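Local coordinates for protein 4-hydroxybutyrate coenzyme A transferase (Shewanella oneidensis, PDB 2OAS) that probably transfers coenzyme A between acyl-CoA and a carboxylic acid such as acetate or 4-hydroxybutyrate, and binds coenzyme A, at residues S327-Q332 with G372-R377; A90-I95 with C317-G322; I349-T354 with I360-S365. All coordinates share one frame; numbering follows the deposited sequence.

Contact 1. Residues S327-Q332 with G372-R377. With COA (coenzyme A), chain C.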
loop_
_atom_site.group_PDB
_atom_site.type_symbol
_atom_site.label_atom_id
_atom_site.label_comp_id
_atom_site.label_asym_id
_atom_site.label_seq_id
_atom_site.Cartn_x
_atom_site.Cartn_y
_atom_site.Cartn_z
ATOM N N SER A 327 -7.761 -14.394 8.404
ATOM C CA SER A 327 -8.403 -13.188 8.904
ATOM C C SER A 327 -8.729 -12.161 7.828
ATOM O O SER A 327 -9.736 -12.283 7.126
ATOM C CB SER A 327 -7.529 -12.554 9.999
ATOM O OG SER A 327 -6.213 -12.321 9.531
ATOM N N GLY A 328 -7.888 -11.140 7.700
ATOM C CA GLY A 328 -8.148 -10.118 6.704
ATOM C C GLY A 328 -7.080 -9.048 6.608
ATOM O O GLY A 328 -6.146 -9.000 7.411
ATOM N N VAL A 329 -7.225 -8.194 5.601
ATOM C CA VAL A 329 -6.293 -7.095 5.360
ATOM C C VAL A 329 -6.297 -6.115 6.522
ATOM O O VAL A 329 -5.244 -5.688 6.997
ATOM C CB VAL A 329 -6.669 -6.337 4.075
ATOM C CG1 VAL A 329 -5.848 -5.064 3.964
ATOM C CG2 VAL A 329 -6.439 -7.234 2.863
ATOM N N GLY A 330 -7.495 -5.759 6.972
ATOM C CA GLY A 330 -7.621 -4.830 8.080
ATOM C C GLY A 330 -7.048 -3.452 7.805
ATOM O O GLY A 330 -7.456 -2.771 6.865
ATOM N N GLY A 331 -6.103 -3.025 8.628
ATOM C CA GLY A 331 -5.534 -1.713 8.420
ATOM C C GLY A 331 -4.111 -1.577 8.903
ATOM O O GLY A 331 -3.689 -0.490 9.264
ATOM N N GLN A 332 -3.363 -2.669 8.908
ATOM C CA GLN A 332 -1.982 -2.603 9.361
ATOM C C GLN A 332 -1.123 -1.886 8.322
ATOM O O GLN A 332 -0.148 -1.221 8.663
ATOM C CB GLN A 332 -1.415 -4.008 9.585
ATOM C CG GLN A 332 -1.194 -4.774 8.298
ATOM C CD GLN A 332 -0.309 -5.994 8.467
ATOM O OE1 GLN A 332 0.073 -6.634 7.486
ATOM N NE2 GLN A 332 0.015 -6.327 9.708
ATOM N N GLY A 372 -1.477 -14.549 0.994
ATOM C CA GLY A 372 -1.985 -13.202 0.803
ATOM C C GLY A 372 -1.022 -12.166 1.335
ATOM O O GLY A 372 -0.762 -12.104 2.542
ATOM N N VAL A 373 -0.465 -11.356 0.446
ATOM C CA VAL A 373 0.451 -10.316 0.892
ATOM C C VAL A 373 -0.381 -9.124 1.374
ATOM O O VAL A 373 -1.164 -8.573 0.609
ATOM C CB VAL A 373 1.362 -9.847 -0.253
ATOM C CG1 VAL A 373 2.092 -8.573 0.157
ATOM C CG2 VAL A 373 2.331 -10.938 -0.619
ATOM N N VAL A 374 -0.229 -8.742 2.634
ATOM C CA VAL A 374 -0.977 -7.597 3.167
ATOM C C VAL A 374 -0.093 -6.349 3.139
ATOM O O VAL A 374 -0.530 -5.275 2.737
ATOM C CB VAL A 374 -1.450 -7.862 4.618
ATOM C CG1 VAL A 374 -2.185 -6.638 5.173
ATOM C CG2 VAL A 374 -2.371 -9.072 4.635
ATOM N N THR A 375 1.157 -6.513 3.558
ATOM C CA THR A 375 2.130 -5.433 3.579
ATOM C C THR A 375 3.301 -5.862 2.693
ATOM O O THR A 375 3.844 -6.950 2.845
ATOM C CB THR A 375 2.612 -5.183 5.014
ATOM O OG1 THR A 375 1.496 -4.810 5.818
ATOM C CG2 THR A 375 3.647 -4.088 5.054
ATOM N N THR A 376 3.684 -4.986 1.775
ATOM C CA THR A 376 4.736 -5.274 0.819
ATOM C C THR A 376 6.143 -4.938 1.287
ATOM O O THR A 376 6.330 -4.288 2.312
ATOM C CB THR A 376 4.460 -4.518 -0.482
ATOM O OG1 THR A 376 4.528 -3.109 -0.235
ATOM C CG2 THR A 376 3.062 -4.839 -0.990
ATOM N N ARG A 377 7.130 -5.402 0.521
ATOM C CA ARG A 377 8.543 -5.138 0.795
ATOM C C ARG A 377 8.781 -3.668 1.097
ATOM O O ARG A 377 9.314 -3.312 2.143
ATOM C CB ARG A 377 9.401 -5.435 -0.422
ATOM C CG ARG A 377 9.505 -6.836 -0.835
ATOM C CD ARG A 377 10.151 -6.900 -2.204
ATOM N NE ARG A 377 10.527 -8.271 -2.512
ATOM C CZ ARG A 377 10.744 -8.740 -3.732
ATOM N NH1 ARG A 377 10.625 -7.950 -4.793
ATOM N NH2 ARG A 377 11.071 -10.010 -3.886
HETATM N N1A COA C . 2.360 -21.156 9.160
HETATM C C2A COA C . 1.503 -22.229 9.661
HETATM N N3A COA C . 0.693 -21.856 10.839
HETATM C C4A COA C . 0.769 -20.522 11.460
HETATM C C5A COA C . 1.607 -19.467 10.948
HETATM C C6A COA C . 2.438 -19.818 9.772
HETATM N N6A COA C . 3.308 -18.859 9.200
HETATM N N7A COA C . 1.474 -18.325 11.722
HETATM C C8A COA C . 0.528 -18.676 12.700
HETATM N N9A COA C . 0.076 -20.008 12.560
HETATM C C1B COA C . -0.878 -20.731 13.376
HETATM C C2B COA C . -0.652 -20.837 14.916
HETATM O O2B COA C . -0.296 -22.110 15.323
HETATM C C3B COA C . -1.927 -20.325 15.584
HETATM O O3B COA C . -2.470 -21.332 16.495
HETATM P P3B COA C . -3.786 -21.124 17.351
HETATM O O7A COA C . -3.773 -19.934 18.225
HETATM O O8A COA C . -4.954 -21.003 16.427
HETATM O O9A COA C . -3.999 -22.321 18.151
HETATM C C4B COA C . -2.859 -19.933 14.501
HETATM O O4B COA C . -2.238 -20.178 13.228
HETATM C C5B COA C . -3.174 -18.439 14.935
HETATM O O5B COA C . -1.995 -17.618 14.890
HETATM P P1A COA C . -1.640 -16.320 15.863
HETATM O O1A COA C . -1.640 -16.620 17.268
HETATM O O2A COA C . -0.294 -15.719 15.524
HETATM O O3A COA C . -2.792 -15.311 15.477
HETATM P P2A COA C . -2.933 -13.886 16.083
HETATM O O4A COA C . -4.222 -13.776 16.761
HETATM O O5A COA C . -1.883 -13.606 17.045
HETATM O O6A COA C . -2.736 -12.800 15.113
HETATM C CBP COA C . -2.586 -11.782 12.804
HETATM C CCP COA C . -1.819 -12.482 14.068
HETATM C CDP COA C . -3.353 -13.097 12.425
HETATM C CEP COA C . -1.564 -11.408 11.644
HETATM C CAP COA C . -3.661 -10.564 13.250
HETATM O OAP COA C . -2.725 -9.576 13.782
HETATM C C9P COA C . -4.408 -9.921 12.076
HETATM O O9P COA C . -5.585 -10.210 11.921
HETATM N N8P COA C . -3.691 -9.015 11.254
HETATM C C7P COA C . -4.073 -8.224 10.091
HETATM C C6P COA C . -3.882 -6.665 10.182
HETATM C C5P COA C . -4.984 -5.921 10.816
HETATM O O5P COA C . -5.371 -4.849 10.339
HETATM N N4P COA C . -5.548 -6.547 11.985
HETATM C C3P COA C . -6.638 -6.153 12.866
HETATM C C2P COA C . -6.599 -4.681 13.425
HETATM S S1P COA C . -8.134 -3.761 13.120
#
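The glycine-rich loop that binds the pantetheine arm of coenzyme A meets the bulged strand 373-375 where Gln332 reaches Thr375. Thr375 OG1 donates to Gln332 OE1 across 2.9 Å, arriving from above the amide plane, with a C=O...donor angle of 107°. A chi1 of 70° sets Gln332 CG between its backbone N and carbonyl carbon, and the extended chain beyond carries the amide to the strand. Val374 CG1 lies 3.2 Å from Gln332 OE1, its side chain at about a right angle to that of the glutamine. The same methyl lies 3.7 Å from Val329 O and 4.2 Å from Val329 CG1. With OE1 held by Thr375 and NE2 bonded to Ser306 O, the rotation of the Gln332 amide is fixed from both of its polar atoms.

On the ligand side of the loop, Gly331 N donates to COA O5P at 2.6 Å in a nearly straight bond, while Ser327 OG makes a weak bond to COA O9P. Gly330, at positive phi, brings its CA to 3.2 Å from COA O5P.

Gly331 occupies the N-cap position of helix 332-341, whose Met333 and Ile336 pack on Thr375. On strand 316-317, Val316 faces both Val374 and Thr375 in a classic beta bulge, and Val329 rests on Phe96 and on Ala378 of the second subunit.

Contact 2. Residues A90-I95 with C317-G322; sequences ADYVPI and CADSIG. With COA (coenzyme A), chain C.
A single pair of side chains, Tyr92 and Asp319, makes the whole of this contact, although more than two hundred residues separate them in the chain. The phenol oxygen Tyr92 OH lies 2.8 Å from Asp319 OD2, a weak hydrogen bond despite the short separation, with the tyrosine as donor. The two side chains meet at about a right angle, and the ring and carboxylate planes are turned 48° apart. The same OD2 also lies 3.6 Å from Tyr92 CZ.

Tyr92 extends from strand 91-92, an outermost strand of the parallel eight-stranded sheet in this chain, with CG anti to the backbone N (chi1 167°). That torsion sends the ring across to the turn between strands 316-317 and 320-321. One ring face is covered from within its own segment by Pro94 N, 4.1 Å above the ring centre. Leu85, Ile325 and Val329 also touch the tyrosine, as does Leu397 of the second subunit.

The other carboxylate oxygen is engaged too: Ser320 OG donates to Asp319 OD1 across 3.1 Å, from above the carboxylate plane. Close by, the turn borders the coenzyme, with Ala318 O 3.4 Å from COA CEP and Ile321 CD1 3.6 Å from COA N3A of the adenine.

The stronger partner of Asp319 OD2 is Arg377 of the second subunit, which forms a salt bridge with it. The buried aspartate thus receives a phenol from the N-terminal part of the chain and a guanidinium from the dimer partner, and the nearby positive charge would be expected to favour its ionised form beside the CoA pocket.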
loop_
_atom_site.group_PDB
_atom_site.type_symbol
_atom_site.label_atom_id
_atom_site.label_comp_id
_atom_site.label_asym_id
_atom_site.label_seq_id
_atom_site.Cartn_x
_atom_site.Cartn_y
_atom_site.Cartn_z
ATOM N N ALA A 90 -18.224 -19.973 2.502
ATOM C CA ALA A 90 -18.354 -18.542 2.722
ATOM C C ALA A 90 -17.443 -17.830 1.742
ATOM O O ALA A 90 -16.575 -18.448 1.116
ATOM C CB ALA A 90 -17.972 -18.194 4.157
ATOM N N ASP A 91 -17.649 -16.527 1.608
ATOM C CA ASP A 91 -16.865 -15.724 0.691
ATOM C C ASP A 91 -15.999 -14.719 1.420
ATOM O O ASP A 91 -16.441 -14.098 2.379
ATOM C CB ASP A 91 -17.783 -14.990 -0.267
ATOM C CG ASP A 91 -18.536 -15.928 -1.156
ATOM O OD1 ASP A 91 -17.887 -16.860 -1.663
ATOM O OD2 ASP A 91 -19.758 -15.742 -1.353
ATOM N N TYR A 92 -14.761 -14.568 0.956
ATOM C CA TYR A 92 -13.825 -13.614 1.531
ATOM C C TYR A 92 -13.536 -12.523 0.513
ATOM O O TYR A 92 -13.071 -12.806 -0.603
ATOM C CB TYR A 92 -12.516 -14.289 1.910
ATOM C CG TYR A 92 -11.389 -13.321 2.228
ATOM C CD1 TYR A 92 -10.220 -13.310 1.471
ATOM C CD2 TYR A 92 -11.477 -12.446 3.308
ATOM C CE1 TYR A 92 -9.164 -12.457 1.788
ATOM C CE2 TYR A 92 -10.430 -11.591 3.633
ATOM C CZ TYR A 92 -9.277 -11.608 2.874
ATOM O OH TYR A 92 -8.211 -10.810 3.231
ATOM N N VAL A 93 -13.805 -11.276 0.907
ATOM C CA VAL A 93 -13.581 -10.121 0.049
ATOM C C VAL A 93 -12.435 -9.282 0.578
ATOM O O VAL A 93 -12.592 -8.545 1.535
ATOM C CB VAL A 93 -14.849 -9.248 -0.046
ATOM C CG1 VAL A 93 -14.593 -8.043 -0.956
ATOM C CG2 VAL A 93 -16.003 -10.080 -0.595
ATOM N N PRO A 94 -11.257 -9.383 -0.044
ATOM C CA PRO A 94 -10.132 -8.588 0.445
ATOM C C PRO A 94 -10.358 -7.081 0.233
ATOM O O PRO A 94 -10.671 -6.648 -0.875
ATOM C CB PRO A 94 -8.957 -9.148 -0.352
ATOM C CG PRO A 94 -9.580 -9.533 -1.655
ATOM C CD PRO A 94 -10.883 -10.162 -1.239
ATOM N N ILE A 95 -10.196 -6.292 1.294
ATOM C CA ILE A 95 -10.402 -4.841 1.199
ATOM C C ILE A 95 -9.865 -4.100 2.409
ATOM O O ILE A 95 -10.031 -4.564 3.534
ATOM C CB ILE A 95 -11.894 -4.501 1.076
ATOM C CG1 ILE A 95 -12.085 -2.986 1.013
ATOM C CG2 ILE A 95 -12.639 -5.013 2.276
ATOM C CD1 ILE A 95 -13.486 -2.585 0.688
ATOM N N CYS A 317 2.801 -11.427 5.130
ATOM C CA CYS A 317 1.515 -12.096 4.957
ATOM C C CYS A 317 0.857 -12.127 6.312
ATOM O O CYS A 317 1.430 -12.659 7.258
ATOM C CB CYS A 317 1.701 -13.526 4.484
ATOM S SG CYS A 317 0.163 -14.463 4.561
ATOM N N ALA A 318 -0.348 -11.580 6.415
ATOM C CA ALA A 318 -1.022 -11.528 7.706
ATOM C C ALA A 318 -2.529 -11.790 7.686
ATOM O O ALA A 318 -3.202 -11.641 8.714
ATOM C CB ALA A 318 -0.740 -10.177 8.356
ATOM N N ASP A 319 -3.058 -12.173 6.524
ATOM C CA ASP A 319 -4.493 -12.446 6.405
ATOM C C ASP A 319 -4.793 -13.925 6.108
ATOM O O ASP A 319 -5.949 -14.339 6.088
ATOM C CB ASP A 319 -5.113 -11.555 5.317
ATOM C CG ASP A 319 -4.770 -12.014 3.907
ATOM O OD1 ASP A 319 -3.619 -12.441 3.674
ATOM O OD2 ASP A 319 -5.655 -11.934 3.026
ATOM N N SER A 320 -3.755 -14.730 5.908
ATOM C CA SER A 320 -3.989 -16.127 5.583
ATOM C C SER A 320 -2.750 -17.012 5.698
ATOM O O SER A 320 -1.651 -16.525 5.947
ATOM C CB SER A 320 -4.512 -16.205 4.156
ATOM O OG SER A 320 -3.646 -15.477 3.301
ATOM N N ILE A 321 -2.954 -18.316 5.528
ATOM C CA ILE A 321 -1.870 -19.296 5.566
ATOM C C ILE A 321 -1.959 -20.060 4.243
ATOM O O ILE A 321 -2.665 -21.063 4.131
ATOM C CB ILE A 321 -2.017 -20.288 6.756
ATOM C CG1 ILE A 321 -1.831 -19.540 8.078
ATOM C CG2 ILE A 321 -0.975 -21.401 6.659
ATOM C CD1 ILE A 321 -2.163 -20.375 9.291
ATOM N N GLY A 322 -1.237 -19.567 3.243
ATOM C CA GLY A 322 -1.275 -20.181 1.942
ATOM C C GLY A 322 -2.506 -19.661 1.232
ATOM O O GLY A 322 -2.656 -18.454 1.043
HETATM N N1A COA C . 2.360 -21.156 9.160
HETATM C C2A COA C . 1.503 -22.229 9.661
HETATM N N3A COA C . 0.693 -21.856 10.839
HETATM C C4A COA C . 0.769 -20.522 11.460
HETATM C C5A COA C . 1.607 -19.467 10.948
HETATM C C6A COA C . 2.438 -19.818 9.772
HETATM N N6A COA C . 3.308 -18.859 9.200
HETATM N N7A COA C . 1.474 -18.325 11.722
HETATM C C8A COA C . 0.528 -18.676 12.700
HETATM N N9A COA C . 0.076 -20.008 12.560
HETATM C C1B COA C . -0.878 -20.731 13.376
HETATM C C2B COA C . -0.652 -20.837 14.916
HETATM O O2B COA C . -0.296 -22.110 15.323
HETATM C C3B COA C . -1.927 -20.325 15.584
HETATM O O3B COA C . -2.470 -21.332 16.495
HETATM P P3B COA C . -3.786 -21.124 17.351
HETATM O O7A COA C . -3.773 -19.934 18.225
HETATM O O8A COA C . -4.954 -21.003 16.427
HETATM O O9A COA C . -3.999 -22.321 18.151
HETATM C C4B COA C . -2.859 -19.933 14.501
HETATM O O4B COA C . -2.238 -20.178 13.228
HETATM C C5B COA C . -3.174 -18.439 14.935
HETATM O O5B COA C . -1.995 -17.618 14.890
HETATM P P1A COA C . -1.640 -16.320 15.863
HETATM O O1A COA C . -1.640 -16.620 17.268
HETATM O O2A COA C . -0.294 -15.719 15.524
HETATM O O3A COA C . -2.792 -15.311 15.477
HETATM P P2A COA C . -2.933 -13.886 16.083
HETATM O O4A COA C . -4.222 -13.776 16.761
HETATM O O5A COA C . -1.883 -13.606 17.045
HETATM O O6A COA C . -2.736 -12.800 15.113
HETATM C CBP COA C . -2.586 -11.782 12.804
HETATM C CCP COA C . -1.819 -12.482 14.068
HETATM C CDP COA C . -3.353 -13.097 12.425
HETATM C CEP COA C . -1.564 -11.408 11.644
HETATM C CAP COA C . -3.661 -10.564 13.250
HETATM O OAP COA C . -2.725 -9.576 13.782
HETATM C C9P COA C . -4.408 -9.921 12.076
HETATM O O9P COA C . -5.585 -10.210 11.921
HETATM N N8P COA C . -3.691 -9.015 11.254
HETATM C C7P COA C . -4.073 -8.224 10.091
HETATM C C6P COA C . -3.882 -6.665 10.182
HETATM C C5P COA C . -4.984 -5.921 10.816
HETATM O O5P COA C . -5.371 -4.849 10.339
HETATM N N4P COA C . -5.548 -6.547 11.985
HETATM C C3P COA C . -6.638 -6.153 12.866
HETATM C C2P COA C . -6.599 -4.681 13.425
HETATM S S1P COA C . -8.134 -3.761 13.120
#

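Contact 3. Residues I349-T354 with I360-S365; sequences IALPST and ISRIAS. With COA (coenzyme A), chain C.
Backbone pairing joins these segments first, where Thr354 and Ser361 form an antiparallel, non-hydrogen-bonded pair in the small hairpin of strands 354-355 and 360-361. Just past it, Arg362 N donates to Ser353 O at 3.0 Å, with an N-H...O angle of 159°. A water adds a second link, donating to both Ser353 O and Ser361 OG. The Ser361 hydroxyl in turn donates to Ile363 O across 2.7 Å.

Nonpolar packing is concentrated on Arg362. Its CG is anti to the carbonyl carbon (chi1 -66°), and the chain runs extended from there, alongside Leu351 in the opposite direction; Leu351 CD1 lies 3.9 Å from Arg362 CD. At the end of the side chain the guanidinium is layered between protein and ligand. Pro352 CD sits 3.3 Å above one face and COA C8A of the adenine 3.2 Å above the opposite face, both offset toward the rim. Ile360 also borders the adenine, through CD1 against COA C2A.

Hydrogen bonds hold the guanidinium. Arg362 NE makes a weak bond to Thr354 O, while NH1 and NH2 both donate to COA O2A, an oxygen of the diphosphate, NH1 at 2.8 Å and NH2 at 3.0 Å. NH2 has a further weak bond to Ala307 O.

Each of the three guanidinium nitrogens therefore has an acceptor, that of NE only weakly bonded, and Pro352 and the adenine limit movement off the plane. The positive charge of Arg362 probably offsets part of the negative charge of the diphosphate, so that this one CoA-binding residue reads both the charged linker and the base of the coenzyme.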
loop_
_atom_site.group_PDB
_atom_site.type_symbol
_atom_site.label_atom_id
_atom_site.label_comp_id
_atom_site.label_asym_id
_atom_site.label_seq_id
_atom_site.Cartn_x
_atom_site.Cartn_y
_atom_site.Cartn_z
ATOM N N ILE A 349 6.634 -4.880 12.770
ATOM C CA ILE A 349 5.860 -6.089 12.568
ATOM C C ILE A 349 6.441 -7.069 13.572
ATOM O O ILE A 349 7.573 -7.517 13.404
ATOM C CB ILE A 349 6.051 -6.670 11.163
ATOM C CG1 ILE A 349 5.438 -5.740 10.126
ATOM C CG2 ILE A 349 5.352 -8.008 11.060
ATOM C CD1 ILE A 349 3.937 -5.788 10.126
ATOM N N ALA A 350 5.665 -7.372 14.617
ATOM C CA ALA A 350 6.080 -8.281 15.686
ATOM C C ALA A 350 5.381 -9.629 15.599
ATOM O O ALA A 350 4.155 -9.701 15.531
ATOM C CB ALA A 350 5.798 -7.650 17.040
ATOM N N LEU A 351 6.167 -10.697 15.607
ATOM C CA LEU A 351 5.596 -12.035 15.547
ATOM C C LEU A 351 6.561 -13.068 16.104
ATOM O O LEU A 351 7.768 -12.852 16.139
ATOM C CB LEU A 351 5.236 -12.394 14.112
ATOM C CG LEU A 351 6.368 -12.703 13.131
ATOM C CD1 LEU A 351 5.740 -13.011 11.791
ATOM C CD2 LEU A 351 7.332 -11.540 13.005
ATOM N N PRO A 352 6.034 -14.199 16.583
ATOM C CA PRO A 352 6.892 -15.263 17.133
ATOM C C PRO A 352 7.769 -15.840 16.019
ATOM O O PRO A 352 7.311 -15.980 14.898
ATOM C CB PRO A 352 5.878 -16.289 17.632
ATOM C CG PRO A 352 4.695 -15.450 18.006
ATOM C CD PRO A 352 4.610 -14.479 16.855
ATOM N N SER A 353 9.017 -16.175 16.309
ATOM C CA SER A 353 9.868 -16.734 15.254
ATOM C C SER A 353 9.273 -18.022 14.674
ATOM O O SER A 353 9.522 -18.349 13.519
ATOM C CB SER A 353 11.291 -17.014 15.765
ATOM O OG SER A 353 11.334 -18.074 16.708
ATOM N N THR A 354 8.487 -18.752 15.464
ATOM C CA THR A 354 7.897 -19.995 14.962
ATOM C C THR A 354 6.398 -20.112 15.195
ATOM O O THR A 354 5.746 -19.189 15.683
ATOM C CB THR A 354 8.554 -21.242 15.601
ATOM O OG1 THR A 354 8.208 -21.301 16.994
ATOM C CG2 THR A 354 10.067 -21.191 15.446
ATOM N N ILE A 360 7.125 -24.877 12.556
ATOM C CA ILE A 360 7.010 -24.033 11.380
ATOM C C ILE A 360 7.635 -22.668 11.654
ATOM O O ILE A 360 7.338 -22.022 12.666
ATOM C CB ILE A 360 5.525 -23.843 10.962
ATOM C CG1 ILE A 360 4.885 -25.203 10.661
ATOM C CG2 ILE A 360 5.440 -22.946 9.732
ATOM C CD1 ILE A 360 3.385 -25.150 10.349
ATOM N N SER A 361 8.512 -22.242 10.752
ATOM C CA SER A 361 9.183 -20.957 10.875
ATOM C C SER A 361 8.311 -19.875 10.241
ATOM O O SER A 361 7.923 -19.995 9.079
ATOM C CB SER A 361 10.536 -21.016 10.164
ATOM O OG SER A 361 11.188 -19.761 10.174
ATOM N N ARG A 362 7.989 -18.830 11.003
ATOM C CA ARG A 362 7.167 -17.748 10.474
ATOM C C ARG A 362 7.969 -16.966 9.436
ATOM O O ARG A 362 7.423 -16.321 8.537
ATOM C CB ARG A 362 6.689 -16.833 11.604
ATOM C CG ARG A 362 5.737 -17.526 12.561
ATOM C CD ARG A 362 4.784 -16.550 13.201
ATOM N NE ARG A 362 3.834 -17.242 14.056
ATOM C CZ ARG A 362 2.767 -16.678 14.613
ATOM N NH1 ARG A 362 1.968 -17.404 15.378
ATOM N NH2 ARG A 362 2.489 -15.398 14.409
ATOM N N ILE A 363 9.285 -17.034 9.574
ATOM C CA ILE A 363 10.174 -16.385 8.642
ATOM C C ILE A 363 10.617 -17.482 7.690
ATOM O O ILE A 363 11.522 -18.260 7.994
ATOM C CB ILE A 363 11.387 -15.821 9.350
ATOM C CG1 ILE A 363 10.931 -14.861 10.442
ATOM C CG2 ILE A 363 12.291 -15.136 8.357
ATOM C CD1 ILE A 363 12.044 -14.394 11.324
ATOM N N ALA A 364 9.943 -17.553 6.547
ATOM C CA ALA A 364 10.230 -18.551 5.530
ATOM C C ALA A 364 11.053 -17.925 4.426
ATOM O O ALA A 364 11.022 -16.714 4.229
ATOM C CB ALA A 364 8.935 -19.092 4.950
ATOM N N SER A 365 11.791 -18.757 3.701
ATOM C CA SER A 365 12.606 -18.253 2.615
ATOM C C SER A 365 11.683 -17.619 1.571
ATOM O O SER A 365 12.032 -16.627 0.939
ATOM C CB SER A 365 13.409 -19.391 1.993
ATOM O OG SER A 365 12.540 -20.388 1.495
HETATM N N1A COA C . 2.360 -21.156 9.160
HETATM C C2A COA C . 1.503 -22.229 9.661
HETATM N N3A COA C . 0.693 -21.856 10.839
HETATM C C4A COA C . 0.769 -20.522 11.460
HETATM C C5A COA C . 1.607 -19.467 10.948
HETATM C C6A COA C . 2.438 -19.818 9.772
HETATM N N6A COA C . 3.308 -18.859 9.200
HETATM N N7A COA C . 1.474 -18.325 11.722
HETATM C C8A COA C . 0.528 -18.676 12.700
HETATM N N9A COA C . 0.076 -20.008 12.560
HETATM C C1B COA C . -0.878 -20.731 13.376
HETATM C C2B COA C . -0.652 -20.837 14.916
HETATM O O2B COA C . -0.296 -22.110 15.323
HETATM C C3B COA C . -1.927 -20.325 15.584
HETATM O O3B COA C . -2.470 -21.332 16.495
HETATM P P3B COA C . -3.786 -21.124 17.351
HETATM O O7A COA C . -3.773 -19.934 18.225
HETATM O O8A COA C . -4.954 -21.003 16.427
HETATM O O9A COA C . -3.999 -22.321 18.151
HETATM C C4B COA C . -2.859 -19.933 14.501
HETATM O O4B COA C . -2.238 -20.178 13.228
HETATM C C5B COA C . -3.174 -18.439 14.935
HETATM O O5B COA C . -1.995 -17.618 14.890
HETATM P P1A COA C . -1.640 -16.320 15.863
HETATM O O1A COA C . -1.640 -16.620 17.268
HETATM O O2A COA C . -0.294 -15.719 15.524
HETATM O O3A COA C . -2.792 -15.311 15.477
HETATM P P2A COA C . -2.933 -13.886 16.083
HETATM O O4A COA C . -4.222 -13.776 16.761
HETATM O O5A COA C . -1.883 -13.606 17.045
HETATM O O6A COA C . -2.736 -12.800 15.113
HETATM C CBP COA C . -2.586 -11.782 12.804
HETATM C CCP COA C . -1.819 -12.482 14.068
HETATM C CDP COA C . -3.353 -13.097 12.425
HETATM C CEP COA C . -1.564 -11.408 11.644
HETATM C CAP COA C . -3.661 -10.564 13.250
HETATM O OAP COA C . -2.725 -9.576 13.782
HETATM C C9P COA C . -4.408 -9.921 12.076
HETATM O O9P COA C . -5.585 -10.210 11.921
HETATM N N8P COA C . -3.691 -9.015 11.254
HETATM C C7P COA C . -4.073 -8.224 10.091
HETATM C C6P COA C . -3.882 -6.665 10.182
HETATM C C5P COA C . -4.984 -5.921 10.816
HETATM O O5P COA C . -5.371 -4.849 10.339
HETATM N N4P COA C . -5.548 -6.547 11.985
HETATM C C3P COA C . -6.638 -6.153 12.866
HETATM C C2P COA C . -6.599 -4.681 13.425
HETATM S S1P COA C . -8.134 -3.761 13.120
HETATM O O HOH W 1 12.023 -18.740 12.680
#

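Overall arrangement
The three contacts line different, partly overlapping parts of one coenzyme A: contact 1 holds the pantetheine arm, contact 2 borders its dimethyl group and the adenine, and contact 3 grips the diphosphate and adenine. Contacts 1 and 2 are neighbours, with centres about 9 Å apart, and join through a probable hydrogen bond from Ser327 N to Asp319 O (2.9 Å). Both also reach the second subunit, which contact 3 does not. Contacts 1 and 3 have centres about 15 Å apart and meet where Ile349 packs on Gln332, whose side chain is about 6 Å from that of Glu233, the covalent CoA site. Contacts 2 and 3 do not touch directly.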